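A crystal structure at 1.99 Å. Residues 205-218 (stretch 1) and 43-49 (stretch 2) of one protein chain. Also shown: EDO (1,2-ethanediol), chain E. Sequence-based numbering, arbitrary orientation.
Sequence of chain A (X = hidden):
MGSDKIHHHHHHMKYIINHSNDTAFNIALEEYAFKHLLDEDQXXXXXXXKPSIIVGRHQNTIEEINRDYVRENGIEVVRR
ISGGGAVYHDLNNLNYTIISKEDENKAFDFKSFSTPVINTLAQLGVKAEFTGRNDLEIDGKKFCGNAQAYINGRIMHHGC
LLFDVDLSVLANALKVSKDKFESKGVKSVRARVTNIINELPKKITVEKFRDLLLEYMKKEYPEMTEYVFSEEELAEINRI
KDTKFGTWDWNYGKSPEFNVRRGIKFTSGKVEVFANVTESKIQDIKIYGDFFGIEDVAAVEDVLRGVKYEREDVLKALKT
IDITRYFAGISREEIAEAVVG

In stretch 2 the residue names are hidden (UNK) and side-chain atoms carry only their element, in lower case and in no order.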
# COMPACT_ATOMS: atom_id res chain seq x y z
N THR A 205 -21.10 14.95 -2.96
CA THR A 205 -20.48 14.17 -1.92
C THR A 205 -19.63 13.05 -2.48
O THR A 205 -19.74 12.64 -3.63
CB THR A 205 -21.49 13.49 -0.98
OG1 THR A 205 -22.28 12.58 -1.74
CG2 THR A 205 -22.36 14.50 -0.29
N VAL A 206 -18.72 12.62 -1.64
CA VAL A 206 -17.88 11.49 -1.92
C VAL A 206 -18.71 10.23 -2.23
O VAL A 206 -18.34 9.47 -3.11
CB VAL A 206 -16.89 11.25 -0.75
CG1 VAL A 206 -17.61 10.85 0.56
CG2 VAL A 206 -15.81 10.24 -1.18
N GLU A 207 -19.83 10.05 -1.54
CA GLU A 207 -20.71 8.89 -1.83
C GLU A 207 -21.31 8.95 -3.22
O GLU A 207 -21.44 7.92 -3.88
CB GLU A 207 -21.87 8.80 -0.84
CG GLU A 207 -21.48 8.48 0.61
CD GLU A 207 -21.01 9.72 1.40
OE1 GLU A 207 -21.00 10.84 0.86
OE2 GLU A 207 -20.62 9.56 2.57
N LYS A 208 -21.72 10.14 -3.64
CA LYS A 208 -22.23 10.36 -4.98
C LYS A 208 -21.14 10.06 -6.01
O LYS A 208 -21.38 9.35 -7.00
CB LYS A 208 -22.70 11.83 -5.13
CG LYS A 208 -23.25 12.19 -6.51
CD LYS A 208 -24.52 11.39 -6.94
CE LYS A 208 -24.86 11.65 -8.40
NZ LYS A 208 -26.20 11.12 -8.80
N PHE A 209 -19.95 10.59 -5.77
CA PHE A 209 -18.82 10.32 -6.65
C PHE A 209 -18.54 8.79 -6.77
O PHE A 209 -18.37 8.25 -7.87
CB PHE A 209 -17.57 11.07 -6.14
CG PHE A 209 -16.38 10.92 -7.06
CD1 PHE A 209 -16.40 11.47 -8.33
CD2 PHE A 209 -15.29 10.17 -6.69
CE1 PHE A 209 -15.32 11.31 -9.22
CE2 PHE A 209 -14.20 10.01 -7.56
CZ PHE A 209 -14.22 10.59 -8.84
N ARG A 210 -18.50 8.13 -5.62
CA ARG A 210 -18.34 6.66 -5.54
C ARG A 210 -19.37 5.92 -6.41
O ARG A 210 -19.04 5.02 -7.19
CB ARG A 210 -18.49 6.25 -4.08
CG ARG A 210 -18.48 4.74 -3.81
CD ARG A 210 -19.01 4.41 -2.43
NE ARG A 210 -20.44 4.73 -2.38
CZ ARG A 210 -21.17 4.90 -1.27
NH1 ARG A 210 -20.64 4.75 -0.10
NH2 ARG A 210 -22.46 5.20 -1.35
N ASP A 211 -20.63 6.31 -6.27
CA ASP A 211 -21.70 5.68 -7.01
C ASP A 211 -21.63 5.98 -8.51
O ASP A 211 -21.96 5.10 -9.30
CB ASP A 211 -23.03 6.06 -6.39
CG ASP A 211 -23.21 5.43 -4.99
OD1 ASP A 211 -22.36 4.61 -4.59
OD2 ASP A 211 -24.22 5.70 -4.30
N LEU A 212 -21.21 7.19 -8.90
CA LEU A 212 -20.99 7.50 -10.33
C LEU A 212 -19.87 6.64 -10.90
O LEU A 212 -19.97 6.14 -12.01
CB LEU A 212 -20.63 8.96 -10.55
CG LEU A 212 -21.75 9.98 -10.55
CD1 LEU A 212 -21.18 11.45 -10.38
CD2 LEU A 212 -22.63 9.91 -11.77
N LEU A 213 -18.80 6.45 -10.14
CA LEU A 213 -17.73 5.55 -10.59
C LEU A 213 -18.21 4.11 -10.79
O LEU A 213 -17.89 3.48 -11.80
CB LEU A 213 -16.57 5.54 -9.61
CG LEU A 213 -15.47 6.55 -9.73
CD1 LEU A 213 -14.40 6.16 -8.71
CD2 LEU A 213 -14.90 6.58 -11.17
N LEU A 214 -18.94 3.60 -9.81
CA LEU A 214 -19.46 2.23 -9.89
C LEU A 214 -20.40 2.16 -11.07
O LEU A 214 -20.32 1.22 -11.88
CB LEU A 214 -20.17 1.81 -8.59
CG LEU A 214 -20.70 0.37 -8.60
CD1 LEU A 214 -19.55 -0.64 -8.71
CD2 LEU A 214 -21.54 0.03 -7.36
N GLU A 215 -21.28 3.15 -11.21
CA GLU A 215 -22.22 3.18 -12.37
C GLU A 215 -21.43 3.17 -13.70
O GLU A 215 -21.76 2.43 -14.65
CB GLU A 215 -23.20 4.38 -12.31
CG GLU A 215 -24.50 4.12 -11.49
CD GLU A 215 -25.35 2.88 -11.97
OE1 GLU A 215 -25.76 2.86 -13.17
OE2 GLU A 215 -25.61 1.95 -11.15
N TYR A 216 -20.35 3.94 -13.76
CA TYR A 216 -19.50 3.85 -14.93
C TYR A 216 -18.93 2.45 -15.16
O TYR A 216 -18.91 1.96 -16.31
CB TYR A 216 -18.34 4.85 -14.87
CG TYR A 216 -17.66 5.01 -16.21
CD1 TYR A 216 -16.72 4.07 -16.65
CD2 TYR A 216 -17.98 6.06 -17.06
CE1 TYR A 216 -16.09 4.20 -17.90
CE2 TYR A 216 -17.35 6.20 -18.32
CZ TYR A 216 -16.41 5.26 -18.72
OH TYR A 216 -15.78 5.40 -19.93
N MSE A 217 -18.45 1.81 -14.09
CA MSE A 217 -17.81 0.50 -14.21
C MSE A 217 -18.79 -0.52 -14.77
O MSE A 217 -18.44 -1.31 -15.67
CB MSE A 217 -17.23 0.05 -12.87
CG MSE A 217 -15.90 0.78 -12.55
SE MSE A 217 -14.35 0.26 -13.75
CE MSE A 217 -14.05 -1.52 -13.05
N LYS A 218 -20.04 -0.42 -14.29
CA LYS A 218 -21.13 -1.29 -14.69
C LYS A 218 -21.46 -1.14 -16.18
O LYS A 218 -21.83 -2.11 -16.87
CB LYS A 218 -22.37 -1.06 -13.79
CG LYS A 218 -22.23 -1.75 -12.44
CD LYS A 218 -23.05 -1.19 -11.31
CE LYS A 218 -24.37 -1.90 -11.14
NZ LYS A 218 -25.09 -1.42 -9.93
N UNK A 43 -12.15 -8.66 -9.70
CA UNK A 43 -12.94 -8.10 -8.59
C UNK A 43 -12.66 -6.62 -8.43
O UNK A 43 -11.50 -6.19 -8.46
c UNK A 43 -13.62 -8.22 -6.14
c UNK A 43 -12.54 -11.15 -6.10
c UNK A 43 -12.71 -8.83 -7.20
c UNK A 43 -12.96 -10.35 -7.30
N UNK A 44 -13.73 -5.85 -8.29
CA UNK A 44 -13.69 -4.40 -8.14
C UNK A 44 -14.49 -4.00 -6.88
O UNK A 44 -15.61 -4.48 -6.63
c UNK A 44 -15.65 -0.09 -9.07
c UNK A 44 -13.27 -0.01 -8.98
c UNK A 44 -14.27 -3.70 -9.38
c UNK A 44 -13.18 -1.41 -9.13
c UNK A 44 -14.35 -2.17 -9.25
c UNK A 44 -15.58 -1.50 -9.21
c UNK A 44 -14.50 0.63 -8.97
N UNK A 45 -13.90 -3.11 -6.09
CA UNK A 45 -14.63 -2.43 -5.02
C UNK A 45 -14.11 -1.04 -4.70
O UNK A 45 -12.92 -0.75 -4.86
c UNK A 45 -12.99 -5.08 -3.80
c UNK A 45 -14.69 -3.23 -3.72
c UNK A 45 -13.44 -3.79 -3.05
c UNK A 45 -13.72 -4.10 -1.60
N UNK A 46 -15.06 -0.22 -4.23
CA UNK A 46 -14.82 1.13 -3.68
C UNK A 46 -15.27 1.18 -2.22
O UNK A 46 -16.29 0.64 -1.88
c UNK A 46 -13.92 2.73 -6.19
c UNK A 46 -16.34 3.01 -6.79
c UNK A 46 -15.29 2.21 -5.99
c UNK A 46 -15.58 2.16 -4.48
N UNK A 47 -14.48 1.81 -1.35
CA UNK A 47 -14.76 1.83 0.07
C UNK A 47 -14.04 2.93 0.83
O UNK A 47 -13.13 3.55 0.32
c UNK A 47 -13.13 -0.12 0.29
n UNK A 47 -11.45 -1.07 -0.87
c UNK A 47 -11.99 -0.13 1.11
c UNK A 47 -14.47 0.45 0.67
c UNK A 47 -11.74 0.27 2.42
c UNK A 47 -10.44 0.08 2.96
c UNK A 47 -10.94 -0.73 0.37
c UNK A 47 -9.44 -0.55 2.20
c UNK A 47 -9.66 -0.94 0.90
c UNK A 47 -12.76 -0.66 -0.91
N UNK A 48 -14.49 3.17 2.07
CA UNK A 48 -14.15 4.34 2.85
C UNK A 48 -13.87 3.95 4.30
O UNK A 48 -14.67 3.27 4.95
c UNK A 48 -15.50 5.87 1.28
c UNK A 48 -16.63 6.91 1.04
c UNK A 48 -14.90 6.65 3.62
c UNK A 48 -15.26 5.46 2.75
N UNK A 49 -12.71 4.38 4.76
CA UNK A 49 -12.26 4.22 6.16
C UNK A 49 -12.47 5.48 6.93
O UNK A 49 -12.30 6.58 6.39
n UNK A 49 -9.19 2.52 4.96
c UNK A 49 -10.41 2.60 5.58
o UNK A 49 -11.17 1.62 5.74
c UNK A 49 -10.77 3.94 6.19
C1 EDO E . -24.25 2.35 -7.56
O1 EDO E . -24.68 3.37 -8.45
C2 EDO E . -25.37 1.98 -6.61
O2 EDO E . -25.02 0.76 -5.91

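Position 43 carries four side-chain carbons, forked at the first, with one arm two carbons long, and they are out of reach of stretch 1. A fork at CB with unequal arms leaves isoleucine: Ile43. The assignment rests on connectivity alone.

Position 44 has one carbon followed by a ring of six carbons, with no heteroatom on the ring, and it touches Met217 and Leu214; that is phenylalanine, Phe44. Its CB points toward the helix, and the ring is approached in two ways. Met217, present as selenomethionine, lies over one face: its CG is 3.6 Å from Phe44 CE2, and its CE sits 4.0 Å from the centroid of the Phe44 ring, 17° off the normal, a CH-pi contact. At the edge, near the ring plane, Leu214 CD1 lies 4.0 Å from Phe44 CE2.

Position 45 shows four carbons forked at the second, pointing away from the helix and making no contact with it. The pattern is that of leucine, Leu45, and its direction is consistent with the alternation of a strand.

Position 46 again has four carbons forked at the second, is directed toward the helix and touches Arg210, Leu213 and Leu214: Leu46. One methyl, CD1, reaches the helix backbone, 3.4 Å from Arg210 O and 4.0 Å from Leu214 N. The same methyl is 3.8 Å from Leu213 CB, while Leu46 CB packs 3.9 Å from Arg210 CG, part of the aliphatic portion of that side chain. Arg210 turns its charged end to Asp211, with NE donating to Asp211 OD1 at 2.9 Å within a salt bridge.

Position 47 has one carbon leading into fused five- and six-membered rings that hold eight carbons and one nitrogen, an indole, and it points away from the helix without touching it; it is Trp47. Its NE1 is hydrogen-bonded elsewhere in the structure.

Position 48 has four carbons, forked at the first, with one two-carbon arm; it points toward the helix and touches Val206. It is isoleucine, Ile48, whose CD1 meets Val206 CG2 at 4.1 Å.

Position 49 has two carbons, the second carrying one oxygen and one nitrogen, a short amide out of reach of stretch 1: Asn49.

The contact joins a helix and a strand running nearly antiparallel, at 173°, with axes 9.5 Å apart at closest approach. Phe44, Leu46 and Ile48, on alternate positions, meet Met217, Leu214, Leu213, Arg210 and Val206 in descending helix order. No hydrogen bond crosses between the stretches; the 397 Å² buried, both sides summed, reflects predominantly apolar packing.

Stretch 2, residues 43-49: IFLLWIN
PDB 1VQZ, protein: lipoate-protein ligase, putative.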